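Local coordinates for protein citryl-CoA lyase (Hydrogenobacter thermophilus, PDB 6HXP) that probably cleaves citryl-CoA into acetyl-CoA and oxaloacetate, as a lyase of the citrate synthase family that binds coenzyme A, at residues A[143-147]-A[148-152]; A[193-196]-A[197-201]; A[105-108]-A[109-113]; A[62-65]-A[66-70]; A[160-163]-A[164-168]. All blocks are in the same frame, centred on the assembly; numbering follows the deposited sequence. Where two conformers were deposited one is given.

Contact 1 (A[143-147]-A[148-152]); sequences KDFDP and RTKRL. With COA (coenzyme A), chain B.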
# COMPACT_ATOMS: atom_id res chain seq x y z
N LYS A 143 23.70 -19.14 18.45
CA LYS A 143 24.27 -18.69 19.73
C LYS A 143 25.79 -18.62 19.69
O LYS A 143 26.36 -18.25 20.71
CB LYS A 143 23.85 -19.64 20.85
CG LYS A 143 22.36 -19.94 20.92
CD LYS A 143 21.50 -18.70 21.09
CE LYS A 143 20.05 -19.06 21.27
NZ LYS A 143 19.19 -17.86 21.26
N ASP A 144 26.44 -19.09 18.62
CA ASP A 144 27.91 -19.05 18.46
C ASP A 144 28.24 -17.94 17.49
O ASP A 144 29.01 -17.02 17.79
CB ASP A 144 28.42 -20.42 17.93
CG ASP A 144 29.92 -20.56 17.73
OD1 ASP A 144 30.66 -19.62 18.11
OD2 ASP A 144 30.36 -21.60 17.18
N PHE A 145 27.66 -18.02 16.29
CA PHE A 145 27.83 -16.99 15.28
C PHE A 145 26.71 -17.12 14.28
O PHE A 145 26.15 -18.20 14.12
CB PHE A 145 29.19 -17.07 14.54
CG PHE A 145 29.40 -18.32 13.71
CD1 PHE A 145 29.88 -19.49 14.28
CD2 PHE A 145 29.11 -18.33 12.35
CE1 PHE A 145 30.07 -20.64 13.51
CE2 PHE A 145 29.32 -19.47 11.58
CZ PHE A 145 29.81 -20.61 12.16
N ASP A 146 26.38 -16.00 13.64
CA ASP A 146 25.38 -15.97 12.57
C ASP A 146 26.16 -16.24 11.28
O ASP A 146 27.01 -15.45 10.92
CB ASP A 146 24.67 -14.62 12.55
CG ASP A 146 23.58 -14.52 11.53
OD1 ASP A 146 23.66 -15.21 10.48
OD2 ASP A 146 22.62 -13.77 11.77
N PRO A 147 25.92 -17.37 10.59
CA PRO A 147 26.73 -17.67 9.40
C PRO A 147 26.61 -16.62 8.30
O PRO A 147 27.52 -16.44 7.51
CB PRO A 147 26.23 -19.03 8.92
CG PRO A 147 25.10 -19.38 9.74
CD PRO A 147 24.94 -18.44 10.87
N ARG A 148 25.51 -15.89 8.29
CA ARG A 148 25.30 -14.86 7.28
C ARG A 148 26.20 -13.65 7.57
O ARG A 148 26.76 -13.04 6.65
CB ARG A 148 23.84 -14.45 7.25
CG ARG A 148 22.90 -15.62 6.96
CD ARG A 148 21.46 -15.35 7.35
NE ARG A 148 21.32 -15.07 8.78
CZ ARG A 148 20.19 -14.64 9.33
NH1 ARG A 148 19.10 -14.51 8.59
NH2 ARG A 148 20.15 -14.33 10.62
N THR A 149 26.38 -13.35 8.86
CA THR A 149 27.31 -12.31 9.26
C THR A 149 28.74 -12.77 8.95
O THR A 149 29.52 -11.98 8.41
CB THR A 149 27.20 -12.09 10.75
OG1 THR A 149 25.91 -11.52 10.99
CG2 THR A 149 28.29 -11.15 11.30
N LYS A 150 29.09 -14.01 9.30
CA LYS A 150 30.43 -14.54 9.06
C LYS A 150 30.77 -14.47 7.58
O LYS A 150 31.86 -14.06 7.23
CB LYS A 150 30.58 -15.98 9.57
CG LYS A 150 32.01 -16.50 9.41
CD LYS A 150 32.24 -17.80 10.10
CE LYS A 150 33.71 -18.16 10.13
NZ LYS A 150 34.29 -18.30 8.76
N ARG A 151 29.83 -14.82 6.71
CA ARG A 151 30.11 -14.80 5.28
C ARG A 151 30.42 -13.36 4.81
O ARG A 151 31.40 -13.14 4.08
CB ARG A 151 28.92 -15.36 4.51
CG ARG A 151 29.06 -15.37 2.98
CD ARG A 151 30.23 -16.21 2.56
NE ARG A 151 30.30 -16.24 1.11
CZ ARG A 151 31.41 -16.48 0.43
NH1 ARG A 151 32.55 -16.73 1.07
NH2 ARG A 151 31.40 -16.44 -0.90
N LEU A 152 29.59 -12.41 5.23
CA LEU A 152 29.77 -11.01 4.84
C LEU A 152 31.10 -10.44 5.39
O LEU A 152 31.80 -9.72 4.67
CB LEU A 152 28.61 -10.17 5.31
CG LEU A 152 27.35 -10.31 4.48
CD1 LEU A 152 26.17 -9.68 5.21
CD2 LEU A 152 27.52 -9.65 3.09
N1A COA B . 20.81 -6.71 23.54
C2A COA B . 20.83 -6.91 24.86
N3A COA B . 20.33 -7.95 25.55
C4A COA B . 19.76 -8.84 24.74
C5A COA B . 19.66 -8.76 23.36
C6A COA B . 20.23 -7.63 22.74
N6A COA B . 20.24 -7.43 21.42
N7A COA B . 19.02 -9.88 22.85
C8A COA B . 18.76 -10.60 23.91
N9A COA B . 19.19 -10.04 25.08
C1B COA B . 19.15 -10.63 26.42
C2B COA B . 18.02 -11.64 26.67
O2B COA B . 16.94 -11.02 27.36
C3B COA B . 18.74 -12.66 27.55
O3B COA B . 18.87 -12.15 28.90
P3B COA B . 18.98 -13.02 30.26
O7A COA B . 18.85 -14.49 29.99
O8A COA B . 20.33 -12.66 30.89
O9A COA B . 17.88 -12.49 31.18
C4B COA B . 20.14 -12.69 26.95
O4B COA B . 20.38 -11.30 26.65
C5B COA B . 20.32 -13.50 25.70
O5B COA B . 19.65 -14.78 25.82
P1A COA B . 19.16 -15.60 24.50
O1A COA B . 18.36 -16.78 24.90
O2A COA B . 20.43 -15.94 23.72
O3A COA B . 18.30 -14.60 23.60
P2A COA B . 16.76 -14.55 23.21
O4A COA B . 16.31 -15.88 22.72
O5A COA B . 16.01 -14.07 24.46
O6A COA B . 16.57 -13.37 22.11
CBP COA B . 15.85 -12.46 19.97
CCP COA B . 16.33 -13.69 20.72
CDP COA B . 16.15 -12.67 18.47
CEP COA B . 14.33 -12.35 20.15
CAP COA B . 16.50 -11.15 20.46
OAP COA B . 17.88 -11.28 20.77
C9P COA B . 16.29 -9.96 19.52
O9P COA B . 15.24 -9.33 19.54
N8P COA B . 17.32 -9.64 18.72
C7P COA B . 17.32 -8.44 17.89
C6P COA B . 17.55 -7.19 18.71
C5P COA B . 17.22 -5.93 17.95
O5P COA B . 17.80 -5.65 16.90
N4P COA B . 16.30 -5.13 18.50
C3P COA B . 16.22 -3.70 18.26
C2P COA B . 15.69 -3.33 16.89
S1P COA B . 14.07 -4.13 16.70

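Contact 2 (A[193-196]-A[197-201]); sequences AAIA and SEMGF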
# COMPACT_ATOMS: atom_id res chain seq x y z
N ALA A 193 24.21 -3.47 8.58
CA ALA A 193 24.33 -2.13 9.13
C ALA A 193 25.81 -1.71 9.24
O ALA A 193 26.14 -0.57 8.90
CB ALA A 193 23.68 -2.07 10.51
N ALA A 194 26.71 -2.62 9.69
CA ALA A 194 28.11 -2.29 9.80
C ALA A 194 28.72 -1.99 8.43
O ALA A 194 29.47 -1.03 8.27
CB ALA A 194 28.86 -3.45 10.43
N ILE A 195 28.38 -2.80 7.45
CA ILE A 195 28.95 -2.66 6.10
C ILE A 195 28.43 -1.37 5.46
O ILE A 195 29.21 -0.63 4.88
CB ILE A 195 28.62 -3.91 5.28
CG1 ILE A 195 29.45 -5.10 5.83
CG2 ILE A 195 28.89 -3.72 3.78
CD1 ILE A 195 28.88 -6.37 5.55
N ALA A 196 27.13 -1.10 5.57
CA ALA A 196 26.58 0.12 4.99
C ALA A 196 27.18 1.34 5.70
O ALA A 196 27.42 2.37 5.08
CB ALA A 196 25.06 0.14 5.11
N SER A 197 27.45 1.23 7.00
CA SER A 197 28.09 2.32 7.74
C SER A 197 29.52 2.52 7.30
O SER A 197 29.97 3.65 7.15
CB SER A 197 28.02 2.06 9.24
OG SER A 197 26.68 2.02 9.72
N GLU A 198 30.23 1.41 7.03
CA GLU A 198 31.61 1.46 6.52
C GLU A 198 31.65 2.22 5.19
O GLU A 198 32.67 2.88 4.90
CB GLU A 198 32.18 0.05 6.35
CG GLU A 198 33.69 0.01 6.47
CD GLU A 198 34.10 0.00 7.93
OE1 GLU A 198 34.11 -1.10 8.53
OE2 GLU A 198 34.21 1.10 8.53
N MET A 199 30.58 2.09 4.36
CA MET A 199 30.42 2.80 3.08
C MET A 199 30.04 4.28 3.26
O MET A 199 29.93 4.99 2.27
CB MET A 199 29.30 2.15 2.22
CG MET A 199 29.63 0.78 1.70
SD MET A 199 28.19 0.02 1.00
CE MET A 199 28.82 -1.57 0.47
N GLY A 200 29.78 4.74 4.49
CA GLY A 200 29.40 6.11 4.74
C GLY A 200 27.94 6.46 4.52
O GLY A 200 27.61 7.65 4.41
N PHE A 201 27.04 5.46 4.47
CA PHE A 201 25.64 5.75 4.32
C PHE A 201 25.01 6.19 5.63
O PHE A 201 25.39 5.73 6.70
CB PHE A 201 24.88 4.53 3.80
CG PHE A 201 25.12 4.30 2.32
CD1 PHE A 201 24.56 5.14 1.37
CD2 PHE A 201 25.82 3.18 1.88
CE1 PHE A 201 24.71 4.89 0.01
CE2 PHE A 201 25.96 2.93 0.51
CZ PHE A 201 25.41 3.79 -0.40

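Contact 3 (A[105-108]-A[109-113]); sequences DAMR and FIQEG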
# COMPACT_ATOMS: atom_id res chain seq x y z
N ASP A 105 18.28 1.10 13.20
CA ASP A 105 18.72 1.21 14.57
C ASP A 105 20.18 0.78 14.73
O ASP A 105 20.92 1.42 15.47
CB ASP A 105 17.83 0.38 15.49
CG ASP A 105 16.36 0.77 15.43
OD1 ASP A 105 16.06 1.94 15.10
OD2 ASP A 105 15.52 -0.10 15.71
N ALA A 106 20.55 -0.33 14.12
CA ALA A 106 21.93 -0.84 14.22
C ALA A 106 22.90 0.10 13.52
O ALA A 106 23.98 0.33 14.06
CB ALA A 106 22.01 -2.23 13.63
N MET A 107 22.52 0.70 12.38
CA MET A 107 23.42 1.66 11.75
C MET A 107 23.64 2.86 12.65
O MET A 107 24.76 3.35 12.76
CB MET A 107 22.87 2.14 10.40
CG MET A 107 23.00 1.12 9.29
SD MET A 107 22.41 1.73 7.70
CE MET A 107 23.75 2.87 7.23
N ARG A 108 22.58 3.36 13.32
CA ARG A 108 22.75 4.51 14.21
C ARG A 108 23.65 4.15 15.38
O ARG A 108 24.56 4.91 15.74
CB ARG A 108 21.37 4.95 14.70
CG ARG A 108 21.39 6.27 15.42
CD ARG A 108 19.99 6.67 15.84
NE ARG A 108 20.01 8.06 16.30
CZ ARG A 108 18.94 8.75 16.67
NH1 ARG A 108 17.75 8.16 16.71
NH2 ARG A 108 19.04 10.02 17.04
N PHE A 109 23.42 2.98 15.97
CA PHE A 109 24.21 2.51 17.11
C PHE A 109 25.71 2.35 16.73
O PHE A 109 26.58 2.82 17.47
CB PHE A 109 23.66 1.16 17.59
CG PHE A 109 24.56 0.45 18.57
CD1 PHE A 109 24.74 0.95 19.84
CD2 PHE A 109 25.26 -0.69 18.20
CE1 PHE A 109 25.60 0.31 20.75
CE2 PHE A 109 26.11 -1.33 19.10
CZ PHE A 109 26.29 -0.82 20.37
N ILE A 110 25.99 1.69 15.61
CA ILE A 110 27.34 1.47 15.16
C ILE A 110 28.02 2.80 14.82
O ILE A 110 29.17 3.03 15.23
CB ILE A 110 27.39 0.47 13.98
CG1 ILE A 110 26.97 -0.92 14.46
CG2 ILE A 110 28.78 0.44 13.35
CD1 ILE A 110 26.63 -1.85 13.36
N GLN A 111 27.32 3.68 14.11
CA GLN A 111 27.93 4.97 13.75
C GLN A 111 28.15 5.85 14.95
O GLN A 111 29.22 6.43 15.08
CB GLN A 111 27.10 5.67 12.69
CG GLN A 111 27.14 4.94 11.36
CD GLN A 111 26.28 5.63 10.35
OE1 GLN A 111 26.18 6.86 10.36
NE2 GLN A 111 25.73 4.88 9.39
N GLU A 112 27.17 5.92 15.85
CA GLU A 112 27.34 6.74 17.05
C GLU A 112 28.39 6.14 17.98
O GLU A 112 29.14 6.89 18.60
CB GLU A 112 25.99 6.99 17.74
CG GLU A 112 25.12 7.93 16.92
CD GLU A 112 23.75 8.25 17.47
OE1 GLU A 112 23.39 7.71 18.54
OE2 GLU A 112 23.02 9.04 16.82
N GLY A 113 28.47 4.82 18.03
CA GLY A 113 29.46 4.11 18.82
C GLY A 113 30.87 4.42 18.37
O GLY A 113 31.70 4.81 19.19

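Contact 4 (A[62-65]-A[66-70]); sequences IDHG and IAPPS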
# COMPACT_ATOMS: atom_id res chain seq x y z
N ILE A 62 18.08 -11.53 -0.40
CA ILE A 62 17.19 -11.60 -1.55
C ILE A 62 15.85 -12.27 -1.28
O ILE A 62 14.83 -11.86 -1.86
CB ILE A 62 17.91 -12.19 -2.77
CG1 ILE A 62 17.11 -11.86 -4.03
CG2 ILE A 62 18.18 -13.68 -2.64
CD1 ILE A 62 17.89 -12.06 -5.28
N ASP A 63 15.82 -13.26 -0.38
CA ASP A 63 14.55 -13.88 -0.01
C ASP A 63 14.71 -14.63 1.30
O ASP A 63 15.81 -15.03 1.66
CB ASP A 63 13.99 -14.85 -1.09
CG ASP A 63 12.51 -15.12 -0.91
OD1 ASP A 63 11.72 -14.14 -0.86
OD2 ASP A 63 12.13 -16.32 -0.71
N HIS A 64 13.60 -14.85 1.99
CA HIS A 64 13.64 -15.63 3.23
C HIS A 64 12.47 -16.59 3.30
O HIS A 64 12.03 -16.96 4.38
CB HIS A 64 13.68 -14.71 4.46
CG HIS A 64 14.33 -15.38 5.64
ND1 HIS A 64 13.58 -15.95 6.67
CD2 HIS A 64 15.62 -15.66 5.86
CE1 HIS A 64 14.45 -16.48 7.51
NE2 HIS A 64 15.70 -16.32 7.07
N GLY A 65 11.92 -16.93 2.15
CA GLY A 65 10.85 -17.89 2.05
C GLY A 65 9.47 -17.31 2.30
O GLY A 65 9.26 -16.10 2.29
N ILE A 66 8.50 -18.22 2.39
CA ILE A 66 7.11 -17.83 2.51
C ILE A 66 6.70 -17.50 3.93
O ILE A 66 5.65 -16.86 4.09
CB ILE A 66 6.25 -18.92 1.84
CG1 ILE A 66 4.88 -18.45 1.47
CG2 ILE A 66 6.19 -20.18 2.70
CD1 ILE A 66 4.19 -19.46 0.50
N ALA A 67 7.51 -17.79 4.95
CA ALA A 67 7.09 -17.58 6.31
C ALA A 67 7.01 -16.16 6.85
O ALA A 67 6.19 -15.97 7.72
CB ALA A 67 7.95 -18.39 7.24
N PRO A 68 7.83 -15.19 6.42
CA PRO A 68 7.77 -13.86 7.04
C PRO A 68 6.47 -13.14 6.75
O PRO A 68 5.86 -13.38 5.72
CB PRO A 68 8.93 -13.11 6.42
CG PRO A 68 9.72 -14.06 5.61
CD PRO A 68 8.93 -15.33 5.44
N PRO A 69 6.09 -12.19 7.59
CA PRO A 69 4.82 -11.47 7.36
C PRO A 69 4.79 -10.71 6.03
O PRO A 69 3.71 -10.51 5.49
CB PRO A 69 4.69 -10.53 8.56
CG PRO A 69 6.02 -10.49 9.21
CD PRO A 69 6.71 -11.80 8.87
N SER A 70 5.93 -10.28 5.49
CA SER A 70 5.99 -9.66 4.18
C SER A 70 5.53 -10.62 3.11
O SER A 70 4.79 -10.23 2.21
CB SER A 70 7.40 -9.17 3.89
OG SER A 70 8.36 -10.18 4.21
O HOH W 1 10.24 -19.14 5.13

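Contact 5 (A[160-163]-A[164-168]); sequences EFYG and EHCKF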
# COMPACT_ATOMS: atom_id res chain seq x y z
N GLU A 160 39.78 -6.37 2.03
CA GLU A 160 40.43 -5.28 2.75
C GLU A 160 39.46 -4.09 2.88
O GLU A 160 39.90 -2.94 2.94
CB GLU A 160 41.78 -4.88 2.16
CG GLU A 160 42.72 -6.06 2.10
CD GLU A 160 44.06 -5.68 1.53
OE1 GLU A 160 44.10 -5.17 0.39
OE2 GLU A 160 45.07 -5.83 2.26
N PHE A 161 38.18 -4.39 2.90
CA PHE A 161 37.10 -3.43 3.10
C PHE A 161 36.80 -3.27 4.59
O PHE A 161 36.43 -2.19 5.04
CB PHE A 161 35.85 -3.92 2.35
CG PHE A 161 34.60 -3.15 2.68
CD1 PHE A 161 33.80 -3.51 3.75
CD2 PHE A 161 34.19 -2.11 1.88
CE1 PHE A 161 32.64 -2.81 4.04
CE2 PHE A 161 33.00 -1.45 2.13
CZ PHE A 161 32.25 -1.78 3.22
N TYR A 162 36.91 -4.37 5.34
CA TYR A 162 36.67 -4.40 6.78
C TYR A 162 37.40 -3.24 7.45
O TYR A 162 38.62 -3.13 7.34
CB TYR A 162 37.14 -5.75 7.32
CG TYR A 162 36.78 -6.03 8.76
CD1 TYR A 162 37.55 -5.53 9.80
CD2 TYR A 162 35.73 -6.88 9.07
CE1 TYR A 162 37.29 -5.88 11.13
CE2 TYR A 162 35.48 -7.26 10.39
CZ TYR A 162 36.22 -6.71 11.42
OH TYR A 162 35.95 -7.08 12.71
N GLY A 163 36.64 -2.39 8.14
CA GLY A 163 37.20 -1.22 8.79
C GLY A 163 36.66 -0.98 10.17
O GLY A 163 36.22 -1.91 10.85
N GLU A 164 36.69 0.27 10.58
CA GLU A 164 36.35 0.68 11.95
C GLU A 164 34.93 0.32 12.36
O GLU A 164 34.71 -0.08 13.50
CB GLU A 164 36.60 2.18 12.16
CG GLU A 164 35.80 3.12 11.28
CD GLU A 164 36.17 4.59 11.40
OE1 GLU A 164 36.91 4.94 12.35
OE2 GLU A 164 35.71 5.40 10.56
N HIS A 165 33.97 0.43 11.42
CA HIS A 165 32.58 0.09 11.72
C HIS A 165 32.36 -1.42 11.86
O HIS A 165 31.67 -1.86 12.78
CB HIS A 165 31.61 0.71 10.70
CG HIS A 165 31.60 2.22 10.75
ND1 HIS A 165 32.43 2.97 9.92
CD2 HIS A 165 30.90 3.05 11.54
CE1 HIS A 165 32.20 4.25 10.24
NE2 HIS A 165 31.28 4.35 11.20
N CYS A 166 32.96 -2.20 10.97
CA CYS A 166 32.89 -3.67 11.07
C CYS A 166 33.54 -4.12 12.38
O CYS A 166 32.99 -4.98 13.09
CB CYS A 166 33.58 -4.32 9.89
SG CYS A 166 32.71 -4.10 8.33
N LYS A 167 34.72 -3.55 12.71
CA LYS A 167 35.45 -3.90 13.94
C LYS A 167 34.63 -3.60 15.17
O LYS A 167 34.53 -4.44 16.07
CB LYS A 167 36.79 -3.14 14.01
CG LYS A 167 37.61 -3.46 15.25
CD LYS A 167 38.95 -2.78 15.20
CE LYS A 167 39.67 -2.67 16.55
NZ LYS A 167 39.49 -3.88 17.38
N PHE A 168 34.05 -2.39 15.23
CA PHE A 168 33.19 -1.98 16.33
C PHE A 168 32.03 -2.95 16.50
O PHE A 168 31.79 -3.44 17.60
CB PHE A 168 32.64 -0.55 16.12
CG PHE A 168 31.75 -0.09 17.27
CD1 PHE A 168 32.31 0.44 18.42
CD2 PHE A 168 30.37 -0.20 17.19
CE1 PHE A 168 31.50 0.83 19.49
CE2 PHE A 168 29.56 0.18 18.26
CZ PHE A 168 30.13 0.71 19.39

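Contact 1 (A[143-147]-A[148-152])
The carboxylate of Asp146 lies against the guanidinium group of Arg148, which grips it side-on with two nitrogens. Arg148 NE gives a nearly straight bond to the syn lone pair of Asp146 OD1 at 2.9 Å, while Arg148 NH2 reaches Asp146 OD2 at 2.8 Å from a little out of the carboxylate plane. The two flat groups are only 22° apart, so the salt bridge is close to coplanar. With CG of Asp146 anti to its own backbone N (chi1 -178°), OD1 also turns back to the chain and accepts from Arg148 N at 2.9 Å, on its anti side. This is the N-cap of helix 147-158: the aspartate side chain caps the first turn, Pro147 starts it, and Lys150 N bonds to Asp146 O at 3.0 Å. The methylenes of Lys150 run past the Phe145 ring, CD lying 3.7 Å from CE2, before the ammonium goes on to Asp154. Thr149 OG1 sits beside Asp146 CB and bonds to Leu186 O, tying the helix start to the loop before helix 188-198. On the preceding loop, Lys143 NZ makes a weak hydrogen bond to O2A of coenzyme A at 3.4 Å, part of the pocket for its diphosphate.

Contact 2 (A[193-196]-A[197-201])
Ala193 O opens the contact by taking two bonds from one residue, Ser197: the backbone N at 2.9 Å and the hydroxyl OG at 2.8 Å, which arrive from opposite faces of the carbonyl plane. The hydroxyl reaches back because OG stands beside its own backbone N, anti to the carbonyl carbon (chi1 -62°). It is also bonded to Gln111 NE2 of helix 101-116. Without the hydroxyl, as with an alanine here, Gln111 NE2 would probably lose one acceptor and Ala193 O its second donor. Ala194 O, next in line, accepts from Glu198 N at 2.8 Å; the glutamate's carboxylate leaves the turn for His165 ND1 and the backbone N of Cys166. Ile195 O takes Met199 N at 3.1 Å, and the isoleucine side chain packs on Met53 and Met57 of helix 48-60. Ala196 O then receives Phe201 N at 3.2 Å, beyond Gly200, whose positive phi of 82° turns the chain out of helix 188-198 in a Schellman motif. The same oxygen lies at the edge of the Phe201 ring. The carbonyls of Ala193 to Ala196 thus all find donors within the helix end itself, which matters for residues as buried as these four.

Contact 3 (A[105-108]-A[109-113])
The guanidinium of Arg108 meets Glu112 at its edge: Glu112 OE2 lies near the guanidinium plane, 3.2 Å from Arg108 NE, along a fairly straight N-H (162°). Seen from the carboxylate, the donor comes from above the plane, and the two flat groups are turned 71° to each other, so the salt bridge has a single bond rather than a paired grip. Both side chains run out side by side, Arg108 extended from CG to NE, and OE2 also rests 3.5 Å from Arg108 CG. The Phe109 ring has Ala106 O near its plane at the edge; farther out it meets Tyr127 edge-to-face and packs on Ile134 and Pro135. With CG anti to the carbonyl carbon (chi1 -68°), Gln111 lies alongside Met107, its NE2 3.6 Å from the methionine CE, and NE2 bonds to Phe201 O, just beyond the end of helix 188-198. Ile110 brings CG1 to 3.3 Å from Ala106 O, while its backbone N bonds to the same atom at 2.9 Å. The i to i+4 pairs Ala106-Ile110, Met107-Gln111 and Arg108-Glu112 are those of a regular alpha-helix, here helix 101-116, with the Arg108-Glu112 pair on its exposed side and Asp105 touching coenzyme A at the pocket.

Contact 4 (A[62-65]-A[66-70])
From His64 to Pro68 the backbone turns at Gly65, whose positive phi (84°) and extended psi lead the chain toward helix 69-79. The closest approach to the Pro68 ring is made by the Gly65 carbonyl, its O lying 3.3 Å from Pro68 CD. The preceding carbonyl, His64 O, stands 3.7 Å from the same CD of Pro68, so the proline ring lies against two successive carbonyls. The CG corner of Pro68 is also near the edge of the imidazole of His64, with 4.2 Å between Pro68 CG and His64 CB. With a glycine at Pro68 the ring is gone, and the His64 and Gly65 carbonyls would probably lose their packing partner while the chain before the helix turned more freely. A water links His64 O (2.9 Å) and Ala67 N (3.1 Å), accepting from the latter. Before the bend, CG of Asp63 is anti to the backbone N (chi1 -162°), and OD2 receives Gly65 N at 2.9 Å from well above the carboxylate plane. Asp63 OD2 also bonds to His221 NE2 of helix 206-228 and to Thr10 OG1 of the second subunit, whose His12 meets the His64 ring. Ile66 packs on His221 and on Lys6 of the second subunit, and Ala67 makes backbone hydrogen bonds with the third subunit. An Asx turn at Asp63 thus leads into a loop that ends with Pro68 as N-cap of helix 69-79, joining helices 48-60 and 69-79 where subunits meet.

Contact 5 (A[160-163]-A[164-168])
With chi1 of -171°, Tyr162 sends CG anti to its backbone N and turns its ring broadside to the start of the next helix, where Cys166 puts CB over one face. This is the N-terminal turn of helix 164-180, with Gly163 as its N-cap, reached by a short loop that leaves helix 147-158 through a Schellman motif at Glu160. The CH-pi contact is close: Cys166 CB lies 3.6 Å from the Tyr162 ring centroid, 18° off the normal, and displaced toward the CD2-CE2 rim, with CD2 at 3.4 Å. The thiol lies further off, SG being 4.8 Å from the same centroid and oblique to the ring, a looser sulfur-aromatic contact. The Phe161 ring also approaches Cys166 SG obliquely, its CE1 4.5 Å from the sulfur, and packs on Ile195 of helix 188-198. At the far end of the tyrosine, OH comes to 3.4 Å from Lys167 CA and bonds to Glu170 on the next turn. Arg157 of helix 147-158 adds a cation-pi contact, so the Tyr162 ring touches both helices that the loop joins. Lys167 carries its ammonium to Asp171, while its backbone fixes the turn: Lys167 N bonds to Gly163 O at 2.9 Å, nearly straight at 165°.

In the fold
Along the chain the order is contact 4, 3, 1, 5, 2, all in the citrate synthase C-terminal domain. Contacts 2, 3 and 5 cluster on one side of the chain's centre, 9 to 13 Å between centres, where helices 101-116, 164-180 and 188-198 pack together; Phe168 of contact 5 lies on Gly113 of contact 3. Contact 1 joins this group through Leu152 on Ile195 and reaches contact 4 where Arg148 NH1 approaches His64 NE2, so it connects the two sides. Contact 4 lies 24 to 29 Å from the cluster's centres, against the second and third subunits; contact 1 also touches the second. Contacts 1 and 3 supply residues to the coenzyme A pocket.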